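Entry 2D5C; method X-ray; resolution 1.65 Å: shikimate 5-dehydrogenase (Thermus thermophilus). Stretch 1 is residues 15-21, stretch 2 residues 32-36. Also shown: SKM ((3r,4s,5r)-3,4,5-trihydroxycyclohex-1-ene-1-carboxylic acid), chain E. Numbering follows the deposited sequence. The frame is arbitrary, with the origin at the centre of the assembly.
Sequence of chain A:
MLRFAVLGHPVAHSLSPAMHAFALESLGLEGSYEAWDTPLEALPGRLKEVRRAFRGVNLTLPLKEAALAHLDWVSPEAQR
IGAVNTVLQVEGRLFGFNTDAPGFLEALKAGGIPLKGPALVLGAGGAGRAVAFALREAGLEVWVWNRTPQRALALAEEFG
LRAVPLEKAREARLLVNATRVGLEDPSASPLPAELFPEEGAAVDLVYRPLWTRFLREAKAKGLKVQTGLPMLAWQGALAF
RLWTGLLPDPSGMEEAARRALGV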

ATOM      1  N   LEU A  15      -0.780 -12.689 -20.089  1.00 30.10           N
ATOM      2  CA  LEU A  15       0.185 -13.635 -19.542  1.00 31.06           C
ATOM      3  C   LEU A  15       0.466 -13.347 -18.055  1.00 32.34           C
ATOM      4  O   LEU A  15       1.256 -14.044 -17.406  1.00 28.05           O
ATOM      5  CB  LEU A  15       1.502 -13.572 -20.318  1.00 32.07           C
ATOM      6  CG  LEU A  15       1.500 -14.082 -21.763  1.00 38.80           C
ATOM      7  CD1 LEU A  15       2.921 -14.047 -22.321  1.00 42.84           C
ATOM      8  CD2 LEU A  15       0.956 -15.502 -21.811  1.00 42.24           C
ATOM      9  N   SER A  16      -0.167 -12.310 -17.518  1.00 33.99           N
ATOM     10  CA  SER A  16       0.041 -11.971 -16.116  1.00 31.30           C
ATOM     11  C   SER A  16      -0.427 -13.061 -15.165  1.00 32.71           C
ATOM     12  O   SER A  16       0.253 -13.365 -14.185  1.00 30.55           O
ATOM     13  CB  SER A  16      -0.653 -10.651 -15.779  1.00 30.79           C
ATOM     14  OG  SER A  16       0.066  -9.592 -16.374  1.00 30.83           O
ATOM     15  N   PRO A  17      -1.595 -13.666 -15.433  1.00 30.77           N
ATOM     16  CA  PRO A  17      -2.040 -14.716 -14.517  1.00 32.51           C
ATOM     17  C   PRO A  17      -0.973 -15.795 -14.349  1.00 28.56           C
ATOM     18  O   PRO A  17      -0.714 -16.249 -13.236  1.00 29.48           O
ATOM     19  CB  PRO A  17      -3.309 -15.235 -15.181  1.00 31.06           C
ATOM     20  CG  PRO A  17      -3.865 -13.997 -15.825  1.00 35.64           C
ATOM     21  CD  PRO A  17      -2.630 -13.374 -16.442  1.00 31.54           C
ATOM     22  N   ALA A  18      -0.352 -16.199 -15.455  1.00 33.06           N
ATOM     23  CA  ALA A  18       0.693 -17.224 -15.413  1.00 31.66           C
ATOM     24  C   ALA A  18       1.937 -16.749 -14.661  1.00 32.58           C
ATOM     25  O   ALA A  18       2.536 -17.491 -13.882  1.00 29.26           O
ATOM     26  CB  ALA A  18       1.069 -17.647 -16.837  1.00 32.66           C
ATOM     27  N   MET A  19       2.334 -15.503 -14.888  1.00 31.31           N
ATOM     28  CA  MET A  19       3.518 -14.980 -14.213  1.00 29.73           C
ATOM     29  C   MET A  19       3.344 -14.891 -12.705  1.00 24.92           C
ATOM     30  O   MET A  19       4.237 -15.245 -11.944  1.00 28.63           O
ATOM     31  CB  MET A  19       3.858 -13.571 -14.704  1.00 29.22           C
ATOM     32  CG  MET A  19       4.376 -13.477 -16.119  1.00 31.75           C
ATOM     33  SD  MET A  19       5.104 -11.840 -16.367  1.00 29.05           S
ATOM     34  CE  MET A  19       3.647 -10.778 -16.291  1.00 27.57           C
ATOM     35  N   HIS A  20       2.193 -14.385 -12.283  1.00 27.91           N
ATOM     36  CA  HIS A  20       2.034 -14.200 -10.842  1.00 28.44           C
ATOM     37  C   HIS A  20       1.638 -15.501 -10.134  1.00 25.21           C
ATOM     38  O   HIS A  20       1.857 -15.683  -8.944  1.00 28.52           O
ATOM     39  CB  HIS A  20       0.960 -13.134 -10.614  1.00 26.09           C
ATOM     40  CG  HIS A  20       1.517 -11.777 -10.957  1.00 28.76           C
ATOM     41  ND1 HIS A  20       1.437 -11.229 -12.194  1.00 37.05           N
ATOM     42  CD2 HIS A  20       2.182 -10.878 -10.115  1.00 25.47           C
ATOM     43  CE1 HIS A  20       2.038 -10.028 -12.099  1.00 26.74           C
ATOM     44  NE2 HIS A  20       2.495  -9.791 -10.866  1.00 30.73           N
ATOM     45  N   ALA A  21       1.106 -16.485 -10.854  1.00 23.82           N
ATOM     46  CA  ALA A  21       0.831 -17.775 -10.235  1.00 26.29           C
ATOM     47  C   ALA A  21       2.206 -18.281  -9.825  1.00 26.40           C
ATOM     48  O   ALA A  21       2.387 -18.824  -8.734  1.00 31.53           O
ATOM     49  CB  ALA A  21       0.183 -18.724 -11.241  1.00 29.84           C
ATOM     50  N   SER A  32      -4.507 -15.795  -5.608  1.00 33.42           N
ATOM     51  CA  SER A  32      -4.903 -15.978  -6.989  1.00 34.92           C
ATOM     52  C   SER A  32      -4.705 -14.681  -7.746  1.00 34.17           C
ATOM     53  O   SER A  32      -4.632 -13.611  -7.150  1.00 34.43           O
ATOM     54  CB  SER A  32      -6.371 -16.398  -7.067  1.00 35.52           C
ATOM     55  OG  SER A  32      -7.198 -15.451  -6.412  1.00 35.02           O
ATOM     56  N   TYR A  33      -4.619 -14.802  -9.064  1.00 33.69           N
ATOM     57  CA  TYR A  33      -4.440 -13.672  -9.966  1.00 31.74           C
ATOM     58  C   TYR A  33      -5.233 -14.047 -11.214  1.00 38.00           C
ATOM     59  O   TYR A  33      -4.814 -14.911 -11.990  1.00 34.00           O
ATOM     60  CB  TYR A  33      -2.954 -13.495 -10.315  1.00 26.73           C
ATOM     61  CG  TYR A  33      -2.656 -12.247 -11.122  1.00 31.08           C
ATOM     62  CD1 TYR A  33      -3.162 -12.091 -12.413  1.00 33.08           C
ATOM     63  CD2 TYR A  33      -1.903 -11.200 -10.575  1.00 30.87           C
ATOM     64  CE1 TYR A  33      -2.932 -10.920 -13.146  1.00 33.46           C
ATOM     65  CE2 TYR A  33      -1.665 -10.024 -11.296  1.00 26.01           C
ATOM     66  CZ  TYR A  33      -2.184  -9.893 -12.579  1.00 31.97           C
ATOM     67  OH  TYR A  33      -1.975  -8.734 -13.302  1.00 28.42           O
ATOM     68  N   GLU A  34      -6.380 -13.397 -11.391  1.00 38.63           N
ATOM     69  CA  GLU A  34      -7.274 -13.653 -12.516  1.00 41.02           C
ATOM     70  C   GLU A  34      -7.312 -12.510 -13.532  1.00 42.56           C
ATOM     71  O   GLU A  34      -6.893 -11.383 -13.245  1.00 41.95           O
ATOM     72  CB  GLU A  34      -8.696 -13.873 -11.995  1.00 45.59           C
ATOM     73  CG  GLU A  34      -9.224 -12.670 -11.209  1.00 49.74           C
ATOM     74  CD  GLU A  34     -10.729 -12.678 -11.013  1.00 52.87           C
ATOM     75  OE1 GLU A  34     -11.465 -12.676 -12.023  1.00 56.06           O
ATOM     76  OE2 GLU A  34     -11.176 -12.676  -9.847  1.00 57.55           O
ATOM     77  N   ALA A  35      -7.820 -12.816 -14.721  1.00 40.51           N
ATOM     78  CA  ALA A  35      -7.977 -11.830 -15.781  1.00 42.90           C
ATOM     79  C   ALA A  35      -9.457 -11.463 -15.750  1.00 45.49           C
ATOM     80  O   ALA A  35     -10.312 -12.335 -15.887  1.00 50.89           O
ATOM     81  CB  ALA A  35      -7.611 -12.437 -17.127  1.00 44.01           C
ATOM     82  N   TRP A  36      -9.762 -10.184 -15.555  1.00 43.05           N
ATOM     83  CA  TRP A  36     -11.149  -9.735 -15.478  1.00 42.80           C
ATOM     84  C   TRP A  36     -11.442  -8.709 -16.564  1.00 45.52           C
ATOM     85  O   TRP A  36     -11.037  -7.552 -16.456  1.00 41.29           O
ATOM     86  CB  TRP A  36     -11.411  -9.122 -14.099  1.00 41.36           C
ATOM     87  CG  TRP A  36     -12.855  -8.913 -13.745  1.00 42.09           C
ATOM     88  CD1 TRP A  36     -13.937  -9.017 -14.574  1.00 42.04           C
ATOM     89  CD2 TRP A  36     -13.371  -8.540 -12.462  1.00 43.66           C
ATOM     90  NE1 TRP A  36     -15.091  -8.732 -13.887  1.00 41.67           N
ATOM     91  CE2 TRP A  36     -14.772  -8.435 -12.590  1.00 42.64           C
ATOM     92  CE3 TRP A  36     -12.784  -8.283 -11.217  1.00 45.40           C
ATOM     93  CZ2 TRP A  36     -15.597  -8.084 -11.517  1.00 46.22           C
ATOM     94  CZ3 TRP A  36     -13.606  -7.934 -10.150  1.00 48.24           C
ATOM     95  CH2 TRP A  36     -14.997  -7.838 -10.310  1.00 49.65           C
TER
HETATM   96  O12 SKM E 301       1.527  -2.676 -17.497  1.00 33.18           O
HETATM   97  C8  SKM E 301       1.231  -4.041 -17.826  1.00 35.91           C
HETATM   98  C6  SKM E 301       0.033  -4.533 -16.967  1.00 34.81           C
HETATM   99  O7  SKM E 301       0.373  -4.419 -15.587  1.00 29.00           O
HETATM  100  C5  SKM E 301      -0.319  -6.009 -17.287  1.00 34.69           C
HETATM  101  C4  SKM E 301      -0.204  -6.346 -18.774  1.00 42.15           C
HETATM  102  C1  SKM E 301      -0.730  -7.660 -19.226  1.00 44.77           C
HETATM  103  O2  SKM E 301      -1.288  -8.498 -18.331  1.00 36.55           O
HETATM  104  O3  SKM E 301      -0.664  -7.989 -20.403  1.00 46.76           O
HETATM  105  C10 SKM E 301       0.339  -5.525 -19.679  1.00 38.77           C
HETATM  106  C9  SKM E 301       0.898  -4.158 -19.345  1.00 39.36           C
HETATM  107  O11 SKM E 301      -0.079  -3.167 -19.698  1.00 40.58           O
HETATM  108  O   HOH W   1      -3.092 -17.065 -11.912  1.00 38.35           O

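Packing of the first turns of a helix (16-21) against a strand (32-36) in shikimate 5-dehydrogenase from Thermus thermophilus. The two elements run nearly antiparallel, their N-to-C directions at 175° and their axes 7.4 Å apart at closest approach, and together they bury 258 Å². No direct hydrogen bond joins them; stacking, apolar contact and one bridging water do the work, and Tyr 33 contributes the largest share of the covered surface.

An aromatic stack is central to the contact: His 20 and Tyr 33 both direct their CA-to-CB bonds toward the opposing stretch, and their rings form an offset stack, planes at 8° and centroids 4.4 Å apart. The closest atoms are His 20 ND1 and Tyr 33 CE2, at 3.4 Å. With chi1 in the m well, the imidazole folds back along the helix, where His 20 ND1 donates to Ser 16 O at 3.2 Å; the same oxygen accepts the helical bond from His 20 N at 2.9 Å. This side-chain bond places a proton on ND1 and helps fix the imidazole in its stacked position. Ser 16 O also lies over a face of the Tyr 33 ring. Both aromatic residues are buried, yet their polar ends, His 20 NE2 and Tyr 33 OH, are satisfied by hydrogen bonds elsewhere in the structure.

Apolar contacts centre on Pro 17, which, in the first turn of the helix, sets its ring against the strand, with Pro 17 CG 4.0 Å from Tyr 33 CD1 and 4.3 Å from Ala 35 CB. Lacking an amide hydrogen, proline suits a first turn, where its nitrogen need not donate to a preceding carbonyl. The small methyl of Ala 35 meets the proline ring. Ala 18 and Glu 34 point their CA-to-CB bonds away from the interface.

A water bridge joins the backbones where Pro 17 and Tyr 33 have the closest CA atoms across the pair, 5.2 Å apart. Water 1 links them by donating to Pro 17 O and to Tyr 33 O, each at 2.8 Å. The carbonyl of Pro 17 also accepts from Ala 21 N at 3.0 Å, so it serves the helix and the bridge together.

On the ligand side, Ser 16 packs its CB 3.4 Å from Tyr 33 OH, while Ser 16 OG donates to carboxylate atom O2 of SKM at 2.6 Å. A short side chain suits this buried position, touching the tyrosine and reaching the ligand at once.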